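Secreted protein (Kutzneria albida DSM 43870, PDB 5M6Q) is a secreted microbial transglutaminase that probably cross-links proteins by transferring the gamma-glutamyl group of protein-bound glutamine to amines. Local coordinates at residues S133-D138 with T146-D151; V157-Y162 with E214-V219; Y162-R167 with F173-F178. All coordinates share one frame; numbering follows the deposited sequence.

Contact 1 (S133-D138 with T146-D151)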
loop_
_atom_site.group_PDB
_atom_site.type_symbol
_atom_site.label_atom_id
_atom_site.label_comp_id
_atom_site.label_asym_id
_atom_site.label_seq_id
_atom_site.Cartn_x
_atom_site.Cartn_y
_atom_site.Cartn_z
ATOM N N SER A 133 -2.274 -10.431 13.703
ATOM C CA SER A 133 -1.205 -11.413 13.551
ATOM C C SER A 133 -1.703 -12.843 13.595
ATOM O O SER A 133 -1.119 -13.718 12.966
ATOM C CB SER A 133 -0.151 -11.224 14.639
ATOM O OG SER A 133 -0.726 -11.413 15.910
ATOM N N TRP A 134 -2.786 -13.077 14.327
ATOM C CA TRP A 134 -3.266 -14.436 14.549
ATOM C C TRP A 134 -4.099 -14.929 13.366
ATOM O O TRP A 134 -5.316 -15.041 13.460
ATOM C CB TRP A 134 -4.085 -14.497 15.846
ATOM C CG TRP A 134 -3.832 -15.722 16.666
ATOM C CD1 TRP A 134 -3.815 -17.011 16.220
ATOM C CD2 TRP A 134 -3.575 -15.782 18.071
ATOM N NE1 TRP A 134 -3.552 -17.868 17.255
ATOM C CE2 TRP A 134 -3.402 -17.141 18.405
ATOM C CE3 TRP A 134 -3.467 -14.821 19.078
ATOM C CZ2 TRP A 134 -3.138 -17.566 19.708
ATOM C CZ3 TRP A 134 -3.199 -15.245 20.374
ATOM C CH2 TRP A 134 -3.039 -16.604 20.675
ATOM N N GLN A 135 -3.434 -15.242 12.259
ATOM C CA GLN A 135 -4.122 -15.459 10.990
ATOM C C GLN A 135 -4.723 -16.852 10.882
ATOM O O GLN A 135 -5.547 -17.124 10.005
ATOM C CB GLN A 135 -3.155 -15.200 9.828
ATOM C CG GLN A 135 -2.985 -13.709 9.517
ATOM C CD GLN A 135 -4.300 -13.050 9.146
ATOM O OE1 GLN A 135 -4.897 -13.366 8.111
ATOM N NE2 GLN A 135 -4.765 -12.140 9.990
ATOM N N ASN A 136 -4.294 -17.733 11.778
ATOM C CA ASN A 136 -4.852 -19.072 11.897
ATOM C C ASN A 136 -5.127 -19.299 13.362
ATOM O O ASN A 136 -4.205 -19.274 14.171
ATOM C CB ASN A 136 -3.890 -20.128 11.355
ATOM C CG ASN A 136 -4.497 -21.524 11.322
ATOM O OD1 ASN A 136 -5.297 -21.900 12.182
ATOM N ND2 ASN A 136 -4.114 -22.298 10.313
ATOM N N PRO A 137 -6.402 -19.516 13.714
ATOM C CA PRO A 137 -6.755 -19.652 15.131
ATOM C C PRO A 137 -6.064 -20.862 15.778
ATOM O O PRO A 137 -5.971 -20.923 16.999
ATOM C CB PRO A 137 -8.276 -19.812 15.100
ATOM C CG PRO A 137 -8.607 -20.244 13.711
ATOM C CD PRO A 137 -7.558 -19.684 12.819
ATOM N N ASP A 138 -5.561 -21.781 14.953
ATOM C CA ASP A 138 -4.819 -22.940 15.437
ATOM C C ASP A 138 -3.388 -22.596 15.869
ATOM O O ASP A 138 -2.788 -23.334 16.652
ATOM C CB ASP A 138 -4.767 -24.033 14.365
ATOM C CG ASP A 138 -6.115 -24.710 14.144
ATOM O OD1 ASP A 138 -6.919 -24.765 15.103
ATOM O OD2 ASP A 138 -6.360 -25.190 13.009
ATOM N N THR A 146 5.332 -14.064 16.207
ATOM C CA THR A 146 6.645 -14.004 15.579
ATOM C C THR A 146 6.576 -14.152 14.067
ATOM O O THR A 146 7.554 -13.884 13.385
ATOM C CB THR A 146 7.597 -15.089 16.114
ATOM O OG1 THR A 146 7.058 -16.379 15.809
ATOM C CG2 THR A 146 7.773 -14.951 17.616
ATOM N N THR A 147 5.434 -14.582 13.541
ATOM C CA THR A 147 5.331 -14.859 12.107
ATOM C C THR A 147 5.589 -13.604 11.273
ATOM O O THR A 147 6.217 -13.678 10.224
ATOM C CB THR A 147 3.946 -15.463 11.735
ATOM O OG1 THR A 147 3.837 -16.788 12.278
ATOM C CG2 THR A 147 3.759 -15.541 10.229
ATOM N N TYR A 148 5.142 -12.446 11.738
ATOM C CA TYR A 148 5.263 -11.255 10.899
ATOM C C TYR A 148 6.361 -10.327 11.394
ATOM O O TYR A 148 6.342 -9.132 11.127
ATOM C CB TYR A 148 3.913 -10.536 10.808
ATOM C CG TYR A 148 2.869 -11.449 10.229
ATOM C CD1 TYR A 148 2.920 -11.821 8.888
ATOM C CD2 TYR A 148 1.870 -11.992 11.030
ATOM C CE1 TYR A 148 1.988 -12.669 8.357
ATOM C CE2 TYR A 148 0.932 -12.851 10.508
ATOM C CZ TYR A 148 1.000 -13.193 9.172
ATOM O OH TYR A 148 0.076 -14.068 8.646
ATOM N N ARG A 149 7.346 -10.884 12.090
ATOM C CA ARG A 149 8.476 -10.069 12.517
ATOM C C ARG A 149 9.368 -9.742 11.322
ATOM O O ARG A 149 9.642 -10.605 10.482
ATOM C CB ARG A 149 9.278 -10.768 13.615
ATOM C CG ARG A 149 8.469 -11.016 14.908
ATOM C CD ARG A 149 8.482 -9.845 15.938
ATOM N NE ARG A 149 7.980 -8.561 15.428
ATOM C CZ ARG A 149 6.708 -8.314 15.127
ATOM N NH1 ARG A 149 5.792 -9.264 15.272
ATOM N NH2 ARG A 149 6.351 -7.119 14.666
ATOM N N PRO A 150 9.815 -8.482 11.236
ATOM C CA PRO A 150 10.685 -8.085 10.125
ATOM C C PRO A 150 12.035 -8.780 10.206
ATOM O O PRO A 150 12.566 -9.001 11.288
ATOM C CB PRO A 150 10.828 -6.567 10.299
ATOM C CG PRO A 150 9.726 -6.163 11.284
ATOM C CD PRO A 150 9.564 -7.371 12.172
ATOM N N ASP A 151 12.545 -9.178 9.052
ATOM C CA ASP A 151 13.899 -9.684 8.934
ATOM C C ASP A 151 14.860 -8.703 9.617
ATOM O O ASP A 151 14.880 -7.516 9.283
ATOM C CB ASP A 151 14.255 -9.860 7.457
ATOM C CG ASP A 151 15.567 -10.586 7.250
ATOM O OD1 ASP A 151 16.634 -9.984 7.505
ATOM O OD2 ASP A 151 15.524 -11.750 6.803
#

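Contact 2 (V157-Y162 with E214-V219)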
loop_
_atom_site.group_PDB
_atom_site.type_symbol
_atom_site.label_atom_id
_atom_site.label_comp_id
_atom_site.label_asym_id
_atom_site.label_seq_id
_atom_site.Cartn_x
_atom_site.Cartn_y
_atom_site.Cartn_z
ATOM N N VAL A 157 9.004 -8.214 5.774
ATOM C CA VAL A 157 8.045 -9.015 6.502
ATOM C C VAL A 157 7.489 -10.065 5.559
ATOM O O VAL A 157 7.036 -9.743 4.462
ATOM C CB VAL A 157 6.927 -8.147 7.098
ATOM C CG1 VAL A 157 5.792 -9.025 7.609
ATOM C CG2 VAL A 157 7.481 -7.272 8.195
ATOM N N ASP A 158 7.556 -11.321 5.983
ATOM C CA ASP A 158 7.021 -12.413 5.197
ATOM C C ASP A 158 5.498 -12.410 5.306
ATOM O O ASP A 158 4.961 -12.705 6.364
ATOM C CB ASP A 158 7.590 -13.746 5.686
ATOM C CG ASP A 158 7.288 -14.908 4.730
ATOM O OD1 ASP A 158 6.419 -14.766 3.847
ATOM O OD2 ASP A 158 7.929 -15.972 4.868
ATOM N N MET A 159 4.807 -12.124 4.208
ATOM C CA MET A 159 3.349 -12.062 4.236
ATOM C C MET A 159 2.667 -13.283 3.617
ATOM O O MET A 159 1.448 -13.297 3.460
ATOM C CB MET A 159 2.854 -10.798 3.521
ATOM C CG MET A 159 3.203 -9.488 4.226
ATOM S SD MET A 159 2.439 -9.279 5.851
ATOM C CE MET A 159 0.675 -9.123 5.486
ATOM N N SER A 160 3.432 -14.318 3.289
ATOM C CA SER A 160 2.847 -15.437 2.548
ATOM C C SER A 160 1.794 -16.209 3.350
ATOM O O SER A 160 0.910 -16.814 2.763
ATOM C CB SER A 160 3.939 -16.390 2.072
ATOM O OG SER A 160 4.629 -16.939 3.163
ATOM N N THR A 161 1.874 -16.177 4.679
ATOM C CA THR A 161 0.886 -16.871 5.513
ATOM C C THR A 161 -0.387 -16.069 5.734
ATOM O O THR A 161 -1.331 -16.568 6.358
ATOM C CB THR A 161 1.426 -17.204 6.916
ATOM O OG1 THR A 161 1.882 -16.000 7.545
ATOM C CG2 THR A 161 2.548 -18.228 6.849
ATOM N N TYR A 162 -0.416 -14.831 5.244
ATOM C CA TYR A 162 -1.523 -13.938 5.551
ATOM C C TYR A 162 -2.821 -14.353 4.846
ATOM O O TYR A 162 -2.826 -14.610 3.649
ATOM C CB TYR A 162 -1.150 -12.498 5.192
ATOM C CG TYR A 162 -2.238 -11.539 5.548
ATOM C CD1 TYR A 162 -2.520 -11.245 6.883
ATOM C CD2 TYR A 162 -3.012 -10.952 4.563
ATOM C CE1 TYR A 162 -3.543 -10.388 7.222
ATOM C CE2 TYR A 162 -4.020 -10.087 4.887
ATOM C CZ TYR A 162 -4.279 -9.803 6.222
ATOM O OH TYR A 162 -5.288 -8.938 6.543
ATOM N N GLU A 214 -0.314 -5.540 14.028
ATOM C CA GLU A 214 0.749 -5.507 13.028
ATOM C C GLU A 214 0.535 -4.369 12.043
ATOM O O GLU A 214 -0.595 -4.041 11.699
ATOM C CB GLU A 214 0.819 -6.829 12.238
ATOM C CG GLU A 214 1.135 -8.064 13.070
ATOM C CD GLU A 214 2.549 -8.072 13.669
ATOM O OE1 GLU A 214 3.433 -7.278 13.233
ATOM O OE2 GLU A 214 2.773 -8.895 14.592
ATOM N N GLN A 215 1.637 -3.786 11.593
ATOM C CA GLN A 215 1.612 -2.779 10.552
ATOM C C GLN A 215 2.835 -2.974 9.678
ATOM O O GLN A 215 3.939 -3.149 10.189
ATOM C CB GLN A 215 1.585 -1.367 11.145
ATOM C CG GLN A 215 1.549 -0.274 10.081
ATOM C CD GLN A 215 1.209 1.090 10.663
ATOM O OE1 GLN A 215 0.891 1.203 11.838
ATOM N NE2 GLN A 215 1.269 2.127 9.837
ATOM N N VAL A 216 2.629 -2.968 8.364
ATOM C CA VAL A 216 3.716 -3.058 7.395
ATOM C C VAL A 216 3.651 -1.891 6.418
ATOM O O VAL A 216 2.613 -1.277 6.235
ATOM C CB VAL A 216 3.686 -4.394 6.603
ATOM C CG1 VAL A 216 3.909 -5.586 7.530
ATOM C CG2 VAL A 216 2.381 -4.533 5.844
ATOM N N PHE A 217 4.784 -1.607 5.788
ATOM C CA PHE A 217 4.856 -0.612 4.752
ATOM C C PHE A 217 5.274 -1.337 3.487
ATOM O O PHE A 217 6.311 -2.000 3.447
ATOM C CB PHE A 217 5.835 0.496 5.135
ATOM C CG PHE A 217 5.418 1.244 6.360
ATOM C CD1 PHE A 217 4.622 2.374 6.252
ATOM C CD2 PHE A 217 5.763 0.785 7.615
ATOM C CE1 PHE A 217 4.219 3.048 7.376
ATOM C CE2 PHE A 217 5.359 1.457 8.742
ATOM C CZ PHE A 217 4.588 2.583 8.623
ATOM N N THR A 218 4.458 -1.186 2.458
ATOM C CA THR A 218 4.498 -2.070 1.309
ATOM C C THR A 218 4.762 -1.278 0.060
ATOM O O THR A 218 4.215 -0.196 -0.137
ATOM C CB THR A 218 3.172 -2.853 1.175
ATOM O OG1 THR A 218 2.966 -3.612 2.369
ATOM C CG2 THR A 218 3.192 -3.790 -0.039
ATOM N N VAL A 219 5.633 -1.819 -0.773
ATOM C CA VAL A 219 5.981 -1.193 -2.030
ATOM C C VAL A 219 5.345 -1.995 -3.135
ATOM O O VAL A 219 5.447 -3.222 -3.148
ATOM C CB VAL A 219 7.507 -1.118 -2.207
ATOM C CG1 VAL A 219 7.848 -0.376 -3.492
ATOM C CG2 VAL A 219 8.151 -0.466 -1.008
#

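Contact 3 (Y162-R167 with F173-F178)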
loop_
_atom_site.group_PDB
_atom_site.type_symbol
_atom_site.label_atom_id
_atom_site.label_comp_id
_atom_site.label_asym_id
_atom_site.label_seq_id
_atom_site.Cartn_x
_atom_site.Cartn_y
_atom_site.Cartn_z
ATOM N N TYR A 162 -0.416 -14.831 5.244
ATOM C CA TYR A 162 -1.523 -13.938 5.551
ATOM C C TYR A 162 -2.821 -14.353 4.846
ATOM O O TYR A 162 -2.826 -14.610 3.649
ATOM C CB TYR A 162 -1.150 -12.498 5.192
ATOM C CG TYR A 162 -2.238 -11.539 5.548
ATOM C CD1 TYR A 162 -2.520 -11.245 6.883
ATOM C CD2 TYR A 162 -3.012 -10.952 4.563
ATOM C CE1 TYR A 162 -3.543 -10.388 7.222
ATOM C CE2 TYR A 162 -4.020 -10.087 4.887
ATOM C CZ TYR A 162 -4.279 -9.803 6.222
ATOM O OH TYR A 162 -5.288 -8.938 6.543
ATOM N N ARG A 163 -3.919 -14.412 5.596
ATOM C CA ARG A 163 -5.202 -14.919 5.076
ATOM C C ARG A 163 -6.367 -13.931 5.205
ATOM O O ARG A 163 -7.524 -14.333 5.093
ATOM C CB ARG A 163 -5.602 -16.204 5.808
ATOM C CG ARG A 163 -4.511 -17.230 5.971
ATOM C CD ARG A 163 -5.001 -18.413 6.811
ATOM N NE ARG A 163 -6.340 -18.856 6.417
ATOM C CZ ARG A 163 -7.395 -18.912 7.230
ATOM N NH1 ARG A 163 -7.277 -18.567 8.513
ATOM N NH2 ARG A 163 -8.570 -19.323 6.759
ATOM N N TYR A 164 -6.072 -12.665 5.480
ATOM C CA TYR A 164 -7.107 -11.642 5.669
ATOM C C TYR A 164 -8.090 -11.950 6.802
ATOM O O TYR A 164 -9.237 -11.496 6.772
ATOM C CB TYR A 164 -7.893 -11.425 4.375
ATOM C CG TYR A 164 -7.040 -10.942 3.230
ATOM C CD1 TYR A 164 -6.818 -9.586 3.025
ATOM C CD2 TYR A 164 -6.451 -11.843 2.359
ATOM C CE1 TYR A 164 -6.030 -9.145 1.986
ATOM C CE2 TYR A 164 -5.667 -11.418 1.315
ATOM C CZ TYR A 164 -5.454 -10.075 1.128
ATOM O OH TYR A 164 -4.662 -9.669 0.076
ATOM N N ARG A 165 -7.637 -12.693 7.804
ATOM C CA ARG A 165 -8.467 -12.997 8.960
ATOM C C ARG A 165 -8.505 -11.843 9.956
ATOM O O ARG A 165 -7.460 -11.334 10.346
ATOM C CB ARG A 165 -7.962 -14.247 9.683
ATOM C CG ARG A 165 -8.874 -14.642 10.853
ATOM C CD ARG A 165 -8.372 -15.849 11.664
ATOM N NE ARG A 165 -9.300 -16.136 12.752
ATOM C CZ ARG A 165 -8.983 -16.101 14.039
ATOM N NH1 ARG A 165 -7.743 -15.824 14.405
ATOM N NH2 ARG A 165 -9.906 -16.357 14.963
ATOM N N ALA A 166 -9.707 -11.463 10.393
ATOM C CA ALA A 166 -9.873 -10.429 11.414
ATOM C C ALA A 166 -9.698 -10.987 12.816
ATOM O O ALA A 166 -10.013 -12.145 13.077
ATOM C CB ALA A 166 -11.241 -9.778 11.304
ATOM N N ARG A 167 -9.217 -10.151 13.726
ATOM C CA ARG A 167 -9.444 -10.411 15.135
ATOM C C ARG A 167 -10.962 -10.503 15.364
ATOM O O ARG A 167 -11.699 -9.596 14.985
ATOM C CB ARG A 167 -8.825 -9.321 16.000
ATOM C CG ARG A 167 -9.017 -9.594 17.482
ATOM C CD ARG A 167 -8.366 -8.580 18.357
ATOM N NE ARG A 167 -8.535 -8.975 19.748
ATOM C CZ ARG A 167 -8.499 -8.149 20.784
ATOM N NH1 ARG A 167 -8.294 -6.850 20.601
ATOM N NH2 ARG A 167 -8.666 -8.635 22.007
ATOM N N PHE A 173 -8.710 -5.330 8.375
ATOM C CA PHE A 173 -7.507 -4.591 8.038
ATOM C C PHE A 173 -7.748 -3.093 7.911
ATOM O O PHE A 173 -8.883 -2.634 7.905
ATOM C CB PHE A 173 -6.915 -5.137 6.729
ATOM C CG PHE A 173 -7.924 -5.294 5.621
ATOM C CD1 PHE A 173 -8.597 -4.192 5.107
ATOM C CD2 PHE A 173 -8.200 -6.546 5.097
ATOM C CE1 PHE A 173 -9.527 -4.331 4.085
ATOM C CE2 PHE A 173 -9.136 -6.696 4.075
ATOM C CZ PHE A 173 -9.794 -5.581 3.568
ATOM N N ASP A 174 -6.658 -2.340 7.809
ATOM C CA ASP A 174 -6.723 -1.003 7.249
ATOM C C ASP A 174 -5.626 -0.916 6.193
ATOM O O ASP A 174 -4.581 -1.580 6.304
ATOM C CB ASP A 174 -6.558 0.081 8.327
ATOM C CG ASP A 174 -7.211 1.421 7.931
ATOM O OD1 ASP A 174 -7.691 1.565 6.783
ATOM O OD2 ASP A 174 -7.255 2.341 8.771
ATOM N N TYR A 175 -5.898 -0.146 5.151
ATOM C CA TYR A 175 -4.917 0.208 4.127
ATOM C C TYR A 175 -4.802 1.700 4.070
ATOM O O TYR A 175 -5.820 2.383 4.024
ATOM C CB TYR A 175 -5.342 -0.293 2.747
ATOM C CG TYR A 175 -5.172 -1.770 2.572
ATOM C CD1 TYR A 175 -6.125 -2.660 3.055
ATOM C CD2 TYR A 175 -4.052 -2.279 1.937
ATOM C CE1 TYR A 175 -5.958 -4.042 2.899
ATOM C CE2 TYR A 175 -3.880 -3.653 1.774
ATOM C CZ TYR A 175 -4.836 -4.522 2.254
ATOM O OH TYR A 175 -4.654 -5.879 2.092
ATOM N N GLY A 176 -3.574 2.203 4.029
ATOM C CA GLY A 176 -3.344 3.626 3.894
ATOM C C GLY A 176 -2.423 3.931 2.729
ATOM O O GLY A 176 -1.281 3.495 2.696
ATOM N N TRP A 177 -2.936 4.692 1.773
ATOM C CA TRP A 177 -2.167 5.077 0.612
ATOM C C TRP A 177 -1.245 6.230 0.954
ATOM O O TRP A 177 -1.691 7.249 1.493
ATOM C CB TRP A 177 -3.093 5.475 -0.526
ATOM C CG TRP A 177 -2.331 6.030 -1.680
ATOM C CD1 TRP A 177 -2.082 7.344 -1.952
ATOM C CD2 TRP A 177 -1.692 5.280 -2.708
ATOM N NE1 TRP A 177 -1.330 7.456 -3.094
ATOM C CE2 TRP A 177 -1.082 6.203 -3.583
ATOM C CE3 TRP A 177 -1.586 3.918 -2.985
ATOM C CZ2 TRP A 177 -0.385 5.808 -4.713
ATOM C CZ3 TRP A 177 -0.888 3.528 -4.118
ATOM C CH2 TRP A 177 -0.304 4.472 -4.967
ATOM N N PHE A 178 0.039 6.071 0.663
ATOM C CA PHE A 178 1.012 7.109 0.988
ATOM C C PHE A 178 1.024 8.217 -0.057
ATOM O O PHE A 178 1.508 8.025 -1.167
ATOM C CB PHE A 178 2.423 6.519 1.105
ATOM C CG PHE A 178 3.412 7.427 1.774
ATOM C CD1 PHE A 178 2.993 8.592 2.432
ATOM C CD2 PHE A 178 4.766 7.109 1.767
ATOM C CE1 PHE A 178 3.910 9.427 3.064
ATOM C CE2 PHE A 178 5.698 7.936 2.403
ATOM C CZ PHE A 178 5.264 9.097 3.058
HETATM O O HOH W 1 -4.080 -7.145 -0.082
#

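Contact 1 (S133-D138 with T146-D151)
Tyr-148 lays one long edge of its ring against Ser-133 and its phenolic end against Gln-135, and it has more surface buried here than either partner. The edge contact is close: Tyr-148 CE2 stands 3.3 Å from Ser-133 O, which lies in the plane of the ring. The same edge passes the serine side chain more loosely, with CD2 of Tyr-148 4.2 Å from CB of Ser-133. Ser-133 OG takes no part here; it is hydrogen-bonded to Asp-213 OD2.

Gln-135 meets the ring with its aliphatic part. Its CG is anti to its own carbonyl carbon (chi1 -80°) and lies 3.2 Å from Tyr-148 OH, while Gln-135 CB is 3.6 Å from that oxygen. A bend at chi2 turns the amide aside, its plane 68° from the ring, and NE2 donates to the backbone oxygens of Tyr-132 and Arg-165.

One face of the tyrosine ring is covered from within its own type I beta turn, Thr-146 to Arg-149, by Thr-147 CG2 3.7 Å above the ring centre. The phenol is hydrogen-bonded to Thr-161 OG1. The polar side-chain groups of all three residues thus have their partners outside the two segments, and the join between the loops flanking helix 141-146 rests on van der Waals contact and an aromatic C-H edge turned to a carbonyl oxygen.

Contact 2 (V157-Y162 with E214-V219)
Val-157 and Met-159 close over Val-216 beside the long antiparallel sheet of this microbial transglutaminase, a family grouped with the papain-like cysteine peptidases. Val-216 belongs to strand 214-223; Val-157 and Met-159 belong to the long loop between helix 141-146 and strand 174-179.

Apolar contact carries the pairing, and a single methyl does most of it. Val-216 CG1 is 3.9 Å from Val-157 CG1 and 4.0 Å from each of Val-157 CB and CG2, so it sits over the branch point of the facing valine. Both CB atoms point across the gap, and a Val-216 chi1 of -64°, with CG1 anti to the carbonyl carbon, delivers the methyl there. Met-159 reaches the same carbon with its sulfur, SD to Val-216 CG1 being 4.3 Å, and its side chain also packs on Phe-131 and Ser-66. A MES molecule, probably from the crystallisation liquor, lies near Met-159.

Polar bonds shape the loop without crossing to the strand. Val-157 pairs through its backbone with Ser-66, which ties the loop to edge strand 66-67. Beyond it, Met-159 to Tyr-162 form a type I beta turn, with Tyr-162 N 3.0 Å from Met-159 O. An Asx turn overlaps its start: Asp-158 OD1 takes both Ser-160 N, at 3.1 Å, and Ser-160 OG, at 2.9 Å, from the same face of the carboxylate plane.

Contact 3 (Y162-R167 with F173-F178)
Tyr-164 sets one ring edge against the CD2-CE2 side of Phe-173 and the hydroxyl of Tyr-175. At the root, CB is still clear of the strand, 4.9 Å from Phe-173 CE2, because the CB bond does not aim at it; with CG anti to the carbonyl carbon (chi1 -61°) the ring swings in. CD1 makes the first true contact, 3.9 Å from Phe-173 CE2 and equally far from CD2 of that ring. Both phenylalanine carbons lie near the plane of the Tyr-164 ring, so one tyrosine edge is presented, and the two side chains meet at a slant. CE1, next along the same edge, comes 3.5 Å from Tyr-175 OH, also near the plane. At the tip, OH is 2.6 Å from an in-plane water, and that water is again 2.6 Å from Tyr-175 OH, so it bridges the two phenols.

Across the ring, Tyr-162 turns its edge to one face of Tyr-164 in a T-shaped pair. The Tyr-162 hydroxyl passes Phe-173 CD2 at 4.0 Å. Phe-173 takes the position between backbone N and carbonyl carbon (chi1 48°), which turns its ring toward Tyr-162 and Tyr-164, and Tyr-175 CE1 rests 3.4 Å above one of its faces, off-centre.

The polar ends are bound from the sheet side: Lys-129 NZ on strand 122-131 hydrogen-bonds to the hydroxyls of Tyr-162 and Tyr-175. A MES molecule, probably from the crystallisation liquor, lies near Tyr-164 and is bound by Arg-165, next along the loop. The contact is therefore an aromatic cluster of edges and faces whose phenols are joined by a water and a lysine, and the lysine's charge would probably polarise both of the hydroxyls it binds.

In the fold
Contact 1 comes first along the chain, bridging the loops before and after helix 141-146. Contact 2 follows, and contact 3 falls between its two segments in sequence; the pair share Tyr-162. The centres of contacts 1 and 2 are about 10 Å apart. Those of contacts 1 and 3 are about 13 Å apart, and those of contacts 2 and 3 about 9 Å. Contacts 2 and 3 reach the same antiparallel sheet on strands 214-223 and 174-179, which flank 122-131. Contact 1 joins contact 2 through the Arg-149 to Glu-214 salt bridge, and contact 3 through Arg-163 and Arg-165. Contacts 2 and 3 thus lay the loop after helix 141-146 against the sheet, while contact 1 ties its start to the loop before the helix.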